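Local coordinates for putative tagatose-6-phosphate ketose/aldose isomerase (Escherichia coli, PDB 3C3J), which is a putative isomerase built from two SIS domains in each chain, with two chains in the assembly, at residues L91-L105 and E118-P131. Numbering follows the deposited sequence.
Sequences LVTNPMDYLNPAHPL and ESVAAVELANQFVP
The F129 ring takes P95 over one face: P95 CB stands 4.1 Å from the ring centroid and 27° off its normal, the geometry of a CH-pi contact. M96 meets the same ring obliquely, with its CA 3.7 Å from F129 CE2. L99 packs beside the stem of F129, CB to CB at 3.9 Å, while its CD1 reaches the L125 carbonyl and its CD2 faces A126. One turn back, chi1 -79° with chi2 165° sets L125 CD1 3.7 Å from V92 CA; V92 CG2 in turn lies 3.8 Å from A121 CB. At the other end V130 sits against the bend of 100-105, its CG1 3.2 Å from H103 O and also touching L105 CB, while P101 CB lies 3.4 Å from F129 O. No hydrogen bond crosses; the 715 Å² is buried by side-chain packing and by carbons set against backbone carbonyls. The bend is held from within by an Asx turn, A102 N to N100 OD1 at 2.9 Å, inside a type I turn from N100 to H103. Further out, W382 meets the F129 ring, and Y287 OH of the second subunit is hydrogen-bonded to V92 O. Helix 117-129 links neighbouring parallel strands 105-111 and 133-139, a beta-alpha-beta crossover of the SIS fold.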
ATOM      1  N   LEU A  91      12.942   3.889  -0.479  1.00 13.16           N
ATOM      2  CA  LEU A  91      14.256   3.957  -1.126  1.00 12.66           C
ATOM      3  C   LEU A  91      15.329   4.336  -0.135  1.00 13.02           C
ATOM      4  O   LEU A  91      16.411   3.743  -0.142  1.00 13.49           O
ATOM      5  CB  LEU A  91      14.257   4.933  -2.308  1.00 12.77           C
ATOM      6  CG  LEU A  91      13.468   4.506  -3.553  1.00 11.41           C
ATOM      7  CD1 LEU A  91      13.618   5.554  -4.719  1.00 11.39           C
ATOM      8  CD2 LEU A  91      13.841   3.085  -3.974  1.00 11.59           C
ATOM      9  N   VAL A  92      15.028   5.274   0.761  1.00 12.73           N
ATOM     10  CA  VAL A  92      16.028   5.789   1.685  1.00 13.46           C
ATOM     11  C   VAL A  92      16.354   4.773   2.797  1.00 12.44           C
ATOM     12  O   VAL A  92      17.513   4.630   3.179  1.00 12.95           O
ATOM     13  CB  VAL A  92      15.615   7.162   2.287  1.00 13.78           C
ATOM     14  CG1 VAL A  92      16.561   7.560   3.404  1.00 17.64           C
ATOM     15  CG2 VAL A  92      15.585   8.252   1.221  1.00 16.05           C
ATOM     16  N   THR A  93      15.354   4.040   3.288  1.00 11.92           N
ATOM     17  CA  THR A  93      15.570   3.081   4.389  1.00 12.16           C
ATOM     18  C   THR A  93      16.033   1.702   3.923  1.00 11.20           C
ATOM     19  O   THR A  93      16.788   1.064   4.604  1.00 11.34           O
ATOM     20  CB  THR A  93      14.322   2.887   5.280  1.00 11.63           C
ATOM     21  OG1 THR A  93      13.260   2.324   4.501  1.00 11.53           O
ATOM     22  CG2 THR A  93      13.889   4.220   5.967  1.00 14.29           C
ATOM     23  N   ASN A  94      15.596   1.278   2.742  1.00 12.25           N
ATOM     24  CA  ASN A  94      15.862  -0.063   2.212  1.00 13.10           C
ATOM     25  C   ASN A  94      16.288  -0.025   0.723  1.00 13.53           C
ATOM     26  O   ASN A  94      15.734  -0.763  -0.095  1.00 13.83           O
ATOM     27  CB  ASN A  94      14.598  -0.941   2.358  1.00 13.69           C
ATOM     28  CG  ASN A  94      14.263  -1.278   3.804  1.00 15.02           C
ATOM     29  OD1 ASN A  94      14.489  -2.415   4.281  1.00 20.78           O
ATOM     30  ND2 ASN A  94      13.721  -0.315   4.510  1.00 11.16           N
ATOM     31  N   PRO A  95      17.312   0.776   0.372  1.00 13.84           N
ATOM     32  CA  PRO A  95      17.673   0.934  -1.046  1.00 14.53           C
ATOM     33  C   PRO A  95      17.988  -0.380  -1.745  1.00 14.83           C
ATOM     34  O   PRO A  95      17.646  -0.548  -2.913  1.00 14.87           O
ATOM     35  CB  PRO A  95      18.944   1.791  -1.010  1.00 14.17           C
ATOM     36  CG  PRO A  95      19.457   1.701   0.373  1.00 14.83           C
ATOM     37  CD  PRO A  95      18.231   1.521   1.244  1.00 13.89           C
HETATM   38  N   MSE A  96      18.624  -1.301  -1.021  1.00 15.56           N
HETATM   39  CA  MSE A  96      19.017  -2.596  -1.591  1.00 17.03           C
HETATM   40  C   MSE A  96      17.831  -3.451  -2.031  1.00 17.55           C
HETATM   41  O   MSE A  96      17.977  -4.327  -2.882  1.00 17.88           O
HETATM   42  CB  MSE A  96      19.891  -3.375  -0.590  1.00 18.89           C
HETATM   43  CG  MSE A  96      19.210  -3.750   0.754  1.00 23.93           C
HETATM   44 SE   MSE A  96      18.886  -2.291   2.130  1.00 33.39          SE
HETATM   45  CE  MSE A  96      17.685  -3.328   3.378  1.00 27.14           C
ATOM     46  N   ASP A  97      16.664  -3.226  -1.442  1.00 16.50           N
ATOM     47  CA  ASP A  97      15.477  -3.987  -1.802  1.00 17.32           C
ATOM     48  C   ASP A  97      14.768  -3.509  -3.064  1.00 17.18           C
ATOM     49  O   ASP A  97      13.928  -4.246  -3.611  1.00 17.60           O
ATOM     50  CB  ASP A  97      14.505  -3.961  -0.633  1.00 17.87           C
ATOM     51  CG  ASP A  97      15.035  -4.715   0.604  1.00 20.06           C
ATOM     52  OD1 ASP A  97      15.978  -5.527   0.501  1.00 24.13           O
ATOM     53  OD2 ASP A  97      14.475  -4.522   1.689  1.00 21.94           O
ATOM     54  N   TYR A  98      15.094  -2.297  -3.532  1.00 16.49           N
ATOM     55  CA  TYR A  98      14.346  -1.654  -4.628  1.00 16.84           C
ATOM     56  C   TYR A  98      15.181  -1.233  -5.842  1.00 16.82           C
ATOM     57  O   TYR A  98      14.657  -1.152  -6.947  1.00 18.37           O
ATOM     58  CB  TYR A  98      13.579  -0.450  -4.084  1.00 17.60           C
ATOM     59  CG  TYR A  98      12.638  -0.822  -2.971  1.00 16.97           C
ATOM     60  CD1 TYR A  98      11.436  -1.499  -3.229  1.00 18.11           C
ATOM     61  CD2 TYR A  98      12.952  -0.526  -1.667  1.00 19.13           C
ATOM     62  CE1 TYR A  98      10.600  -1.848  -2.187  1.00 19.19           C
ATOM     63  CE2 TYR A  98      12.161  -0.889  -0.643  1.00 19.66           C
ATOM     64  CZ  TYR A  98      10.973  -1.545  -0.887  1.00 20.18           C
ATOM     65  OH  TYR A  98      10.200  -1.885   0.223  1.00 22.79           O
ATOM     66  N   LEU A  99      16.466  -0.974  -5.643  1.00 16.08           N
ATOM     67  CA  LEU A  99      17.334  -0.417  -6.685  1.00 15.84           C
ATOM     68  C   LEU A  99      18.167  -1.539  -7.244  1.00 16.51           C
ATOM     69  O   LEU A  99      18.927  -2.189  -6.507  1.00 17.59           O
ATOM     70  CB  LEU A  99      18.222   0.685  -6.094  1.00 15.62           C
ATOM     71  CG  LEU A  99      17.432   1.892  -5.585  1.00 14.64           C
ATOM     72  CD1 LEU A  99      18.362   2.832  -4.781  1.00 14.68           C
ATOM     73  CD2 LEU A  99      16.759   2.618  -6.773  1.00 15.71           C
ATOM     74  N   ASN A 100      17.998  -1.808  -8.531  1.00 16.38           N
ATOM     75  CA  ASN A 100      18.573  -2.985  -9.166  1.00 16.25           C
ATOM     76  C   ASN A 100      19.813  -2.596  -9.976  1.00 15.96           C
ATOM     77  O   ASN A 100      19.700  -1.970 -11.029  1.00 15.60           O
ATOM     78  CB  ASN A 100      17.538  -3.658 -10.076  1.00 16.19           C
ATOM     79  CG  ASN A 100      18.008  -5.018 -10.576  1.00 16.53           C
ATOM     80  OD1 ASN A 100      19.212  -5.282 -10.670  1.00 19.26           O
ATOM     81  ND2 ASN A 100      17.067  -5.879 -10.904  1.00 15.66           N
ATOM     82  N   PRO A 101      21.009  -2.983  -9.496  1.00 16.54           N
ATOM     83  CA  PRO A 101      22.229  -2.622 -10.199  1.00 17.19           C
ATOM     84  C   PRO A 101      22.409  -3.240 -11.597  1.00 17.74           C
ATOM     85  O   PRO A 101      23.305  -2.823 -12.326  1.00 18.54           O
ATOM     86  CB  PRO A 101      23.339  -3.100  -9.248  1.00 17.76           C
ATOM     87  CG  PRO A 101      22.690  -3.231  -7.930  1.00 18.03           C
ATOM     88  CD  PRO A 101      21.308  -3.730  -8.262  1.00 17.69           C
ATOM     89  N   ALA A 102      21.585  -4.219 -11.954  1.00 17.39           N
ATOM     90  CA  ALA A 102      21.760  -4.991 -13.182  1.00 17.28           C
ATOM     91  C   ALA A 102      21.038  -4.417 -14.391  1.00 17.93           C
ATOM     92  O   ALA A 102      21.231  -4.938 -15.500  1.00 17.95           O
ATOM     93  CB  ALA A 102      21.281  -6.446 -12.959  1.00 17.44           C
ATOM     94  N   HIS A 103      20.206  -3.392 -14.186  1.00 16.48           N
ATOM     95  CA  HIS A 103      19.422  -2.777 -15.258  1.00 17.10           C
ATOM     96  C   HIS A 103      19.583  -1.262 -15.238  1.00 15.54           C
ATOM     97  O   HIS A 103      19.837  -0.689 -14.172  1.00 14.99           O
ATOM     98  CB  HIS A 103      17.926  -3.061 -15.105  1.00 17.68           C
ATOM     99  CG  HIS A 103      17.585  -4.509 -15.033  1.00 21.25           C
ATOM    100  ND1 HIS A 103      17.889  -5.398 -16.036  1.00 25.76           N
ATOM    101  CD2 HIS A 103      16.953  -5.222 -14.075  1.00 24.10           C
ATOM    102  CE1 HIS A 103      17.473  -6.602 -15.693  1.00 24.75           C
ATOM    103  NE2 HIS A 103      16.881  -6.518 -14.516  1.00 24.94           N
ATOM    104  N   PRO A 104      19.370  -0.608 -16.389  1.00 14.53           N
ATOM    105  CA  PRO A 104      19.328   0.839 -16.338  1.00 14.00           C
ATOM    106  C   PRO A 104      18.084   1.287 -15.565  1.00 13.93           C
ATOM    107  O   PRO A 104      17.105   0.534 -15.451  1.00 14.67           O
ATOM    108  CB  PRO A 104      19.269   1.276 -17.821  1.00 14.35           C
ATOM    109  CG  PRO A 104      19.528   0.030 -18.637  1.00 15.49           C
ATOM    110  CD  PRO A 104      19.132  -1.117 -17.761  1.00 14.58           C
ATOM    111  N   LEU A 105      18.166   2.473 -14.983  1.00 13.30           N
ATOM    112  CA  LEU A 105      17.057   3.061 -14.245  1.00 12.62           C
ATOM    113  C   LEU A 105      16.792   4.497 -14.678  1.00 11.96           C
ATOM    114  O   LEU A 105      17.717   5.293 -14.835  1.00 13.29           O
ATOM    115  CB  LEU A 105      17.388   3.055 -12.753  1.00 11.99           C
ATOM    116  CG  LEU A 105      16.443   3.781 -11.793  1.00 12.41           C
ATOM    117  CD1 LEU A 105      15.027   3.193 -11.816  1.00 10.98           C
ATOM    118  CD2 LEU A 105      16.976   3.774 -10.375  1.00 11.66           C
ATOM    119  N   GLU A 118      14.704  13.305   2.027  1.00 15.19           N
ATOM    120  CA  GLU A 118      14.488  12.009   1.388  1.00 15.90           C
ATOM    121  C   GLU A 118      14.531  12.097  -0.127  1.00 15.31           C
ATOM    122  O   GLU A 118      14.979  11.153  -0.781  1.00 14.49           O
ATOM    123  CB  GLU A 118      13.166  11.396   1.824  1.00 15.94           C
ATOM    124  CG  GLU A 118      13.105  11.206   3.312  1.00 19.57           C
ATOM    125  CD  GLU A 118      12.230  12.232   3.990  1.00 25.74           C
ATOM    126  OE1 GLU A 118      12.314  13.478   3.709  1.00 25.93           O
ATOM    127  OE2 GLU A 118      11.454  11.752   4.819  1.00 28.14           O
ATOM    128  N   SER A 119      14.063  13.209  -0.687  1.00 14.76           N
ATOM    129  CA  SER A 119      14.100  13.380  -2.153  1.00 15.14           C
ATOM    130  C   SER A 119      15.546  13.360  -2.669  1.00 14.38           C
ATOM    131  O   SER A 119      15.879  12.624  -3.612  1.00 14.17           O
ATOM    132  CB  SER A 119      13.389  14.683  -2.581  1.00 15.25           C
ATOM    133  OG  SER A 119      11.987  14.580  -2.320  1.00 16.21           O
ATOM    134  N   VAL A 120      16.398  14.152  -2.042  1.00 14.20           N
ATOM    135  CA  VAL A 120      17.797  14.247  -2.430  1.00 14.82           C
ATOM    136  C   VAL A 120      18.537  12.947  -2.129  1.00 14.15           C
ATOM    137  O   VAL A 120      19.318  12.457  -2.943  1.00 14.94           O
ATOM    138  CB  VAL A 120      18.474  15.454  -1.717  1.00 15.61           C
ATOM    139  CG1 VAL A 120      19.941  15.532  -2.095  1.00 17.95           C
ATOM    140  CG2 VAL A 120      17.744  16.775  -2.095  1.00 17.99           C
ATOM    141  N   ALA A 121      18.265  12.375  -0.970  1.00 13.41           N
ATOM    142  CA  ALA A 121      18.846  11.091  -0.581  1.00 13.52           C
ATOM    143  C   ALA A 121      18.471   9.970  -1.558  1.00 12.92           C
ATOM    144  O   ALA A 121      19.327   9.188  -1.911  1.00 12.10           O
ATOM    145  CB  ALA A 121      18.447  10.743   0.839  1.00 13.04           C
ATOM    146  N   ALA A 122      17.213   9.921  -2.015  1.00 11.93           N
ATOM    147  CA  ALA A 122      16.805   8.894  -2.985  1.00 12.43           C
ATOM    148  C   ALA A 122      17.564   9.010  -4.326  1.00 12.44           C
ATOM    149  O   ALA A 122      17.986   7.996  -4.915  1.00 12.21           O
ATOM    150  CB  ALA A 122      15.281   8.912  -3.190  1.00 11.79           C
ATOM    151  N   VAL A 123      17.760  10.238  -4.787  1.00 12.57           N
ATOM    152  CA  VAL A 123      18.525  10.504  -5.997  1.00 13.23           C
ATOM    153  C   VAL A 123      19.973   9.979  -5.846  1.00 12.95           C
ATOM    154  O   VAL A 123      20.488   9.273  -6.729  1.00 12.64           O
ATOM    155  CB  VAL A 123      18.481  12.021  -6.376  1.00 12.32           C
ATOM    156  CG1 VAL A 123      19.519  12.373  -7.469  1.00 12.87           C
ATOM    157  CG2 VAL A 123      17.073  12.424  -6.858  1.00 12.53           C
ATOM    158  N   GLU A 124      20.600  10.317  -4.728  1.00 13.65           N
ATOM    159  CA  GLU A 124      21.999   9.944  -4.467  1.00 15.01           C
ATOM    160  C   GLU A 124      22.141   8.431  -4.370  1.00 13.94           C
ATOM    161  O   GLU A 124      23.082   7.849  -4.907  1.00 13.33           O
ATOM    162  CB  GLU A 124      22.496  10.594  -3.157  1.00 15.89           C
ATOM    163  CG  GLU A 124      22.604  12.153  -3.190  1.00 18.76           C
ATOM    164  CD  GLU A 124      22.881  12.792  -1.785  1.00 21.05           C
ATOM    165  OE1 GLU A 124      22.664  12.118  -0.736  1.00 31.75           O
ATOM    166  OE2 GLU A 124      23.291  13.983  -1.711  1.00 28.59           O
ATOM    167  N   LEU A 125      21.186   7.796  -3.682  1.00 12.91           N
ATOM    168  CA  LEU A 125      21.196   6.349  -3.525  1.00 12.90           C
ATOM    169  C   LEU A 125      21.016   5.631  -4.871  1.00 12.89           C
ATOM    170  O   LEU A 125      21.736   4.664  -5.160  1.00 11.86           O
ATOM    171  CB  LEU A 125      20.134   5.952  -2.508  1.00 12.79           C
ATOM    172  CG  LEU A 125      20.484   6.137  -1.026  1.00 11.74           C
ATOM    173  CD1 LEU A 125      19.179   6.053  -0.182  1.00 11.77           C
ATOM    174  CD2 LEU A 125      21.503   5.072  -0.581  1.00 13.35           C
ATOM    175  N   ALA A 126      20.130   6.158  -5.718  1.00 11.79           N
ATOM    176  CA  ALA A 126      19.893   5.577  -7.031  1.00 13.16           C
ATOM    177  C   ALA A 126      21.182   5.668  -7.860  1.00 13.62           C
ATOM    178  O   ALA A 126      21.608   4.667  -8.462  1.00 13.51           O
ATOM    179  CB  ALA A 126      18.717   6.247  -7.732  1.00 12.47           C
ATOM    180  N   ASN A 127      21.844   6.823  -7.815  1.00 13.98           N
ATOM    181  CA  ASN A 127      23.138   6.995  -8.492  1.00 14.64           C
ATOM    182  C   ASN A 127      24.228   6.056  -7.941  1.00 14.94           C
ATOM    183  O   ASN A 127      24.996   5.473  -8.707  1.00 15.64           O
ATOM    184  CB  ASN A 127      23.642   8.434  -8.379  1.00 15.07           C
ATOM    185  CG  ASN A 127      22.907   9.399  -9.271  1.00 15.77           C
ATOM    186  OD1 ASN A 127      22.418   9.046 -10.350  1.00 16.97           O
ATOM    187  ND2 ASN A 127      22.851  10.650  -8.835  1.00 17.63           N
ATOM    188  N   GLN A 128      24.281   5.907  -6.622  1.00 14.36           N
ATOM    189  CA  GLN A 128      25.228   4.996  -5.974  1.00 15.35           C
ATOM    190  C   GLN A 128      24.989   3.529  -6.344  1.00 14.45           C
ATOM    191  O   GLN A 128      25.950   2.793  -6.616  1.00 13.89           O
ATOM    192  CB  GLN A 128      25.140   5.124  -4.459  1.00 15.22           C
ATOM    193  CG  GLN A 128      25.900   6.253  -3.836  1.00 18.51           C
ATOM    194  CD  GLN A 128      25.757   6.193  -2.304  1.00 18.80           C
ATOM    195  OE1 GLN A 128      26.624   5.657  -1.582  1.00 28.56           O
ATOM    196  NE2 GLN A 128      24.645   6.671  -1.822  1.00 22.05           N
ATOM    197  N   PHE A 129      23.723   3.106  -6.331  1.00 13.81           N
ATOM    198  CA  PHE A 129      23.373   1.695  -6.555  1.00 14.03           C
ATOM    199  C   PHE A 129      23.338   1.266  -8.033  1.00 14.09           C
ATOM    200  O   PHE A 129      23.686   0.131  -8.348  1.00 14.25           O
ATOM    201  CB  PHE A 129      22.023   1.343  -5.917  1.00 14.58           C
ATOM    202  CG  PHE A 129      22.115   0.956  -4.469  1.00 14.18           C
ATOM    203  CD1 PHE A 129      22.379   1.888  -3.505  1.00 14.30           C
ATOM    204  CD2 PHE A 129      21.923  -0.368  -4.072  1.00 16.37           C
ATOM    205  CE1 PHE A 129      22.477   1.501  -2.163  1.00 16.55           C
ATOM    206  CE2 PHE A 129      22.030  -0.740  -2.752  1.00 16.46           C
ATOM    207  CZ  PHE A 129      22.289   0.192  -1.803  1.00 16.26           C
ATOM    208  N   VAL A 130      22.898   2.150  -8.919  1.00 13.22           N
ATOM    209  CA  VAL A 130      22.575   1.759 -10.295  1.00 13.62           C
ATOM    210  C   VAL A 130      23.562   2.424 -11.247  1.00 13.39           C
ATOM    211  O   VAL A 130      23.554   3.651 -11.414  1.00 12.62           O
ATOM    212  CB  VAL A 130      21.119   2.070 -10.660  1.00 12.57           C
ATOM    213  CG1 VAL A 130      20.771   1.492 -12.079  1.00 12.06           C
ATOM    214  CG2 VAL A 130      20.197   1.515  -9.577  1.00 14.80           C
ATOM    215  N   PRO A 131      24.456   1.610 -11.839  1.00 14.18           N
ATOM    216  CA  PRO A 131      25.492   2.158 -12.700  1.00 14.56           C
ATOM    217  C   PRO A 131      24.986   3.038 -13.830  1.00 14.81           C
ATOM    218  O   PRO A 131      25.577   4.080 -14.097  1.00 16.47           O
ATOM    219  CB  PRO A 131      26.213   0.913 -13.243  1.00 14.16           C
ATOM    220  CG  PRO A 131      25.869  -0.177 -12.333  1.00 15.76           C
ATOM    221  CD  PRO A 131      24.562   0.137 -11.702  1.00 14.56           C
TER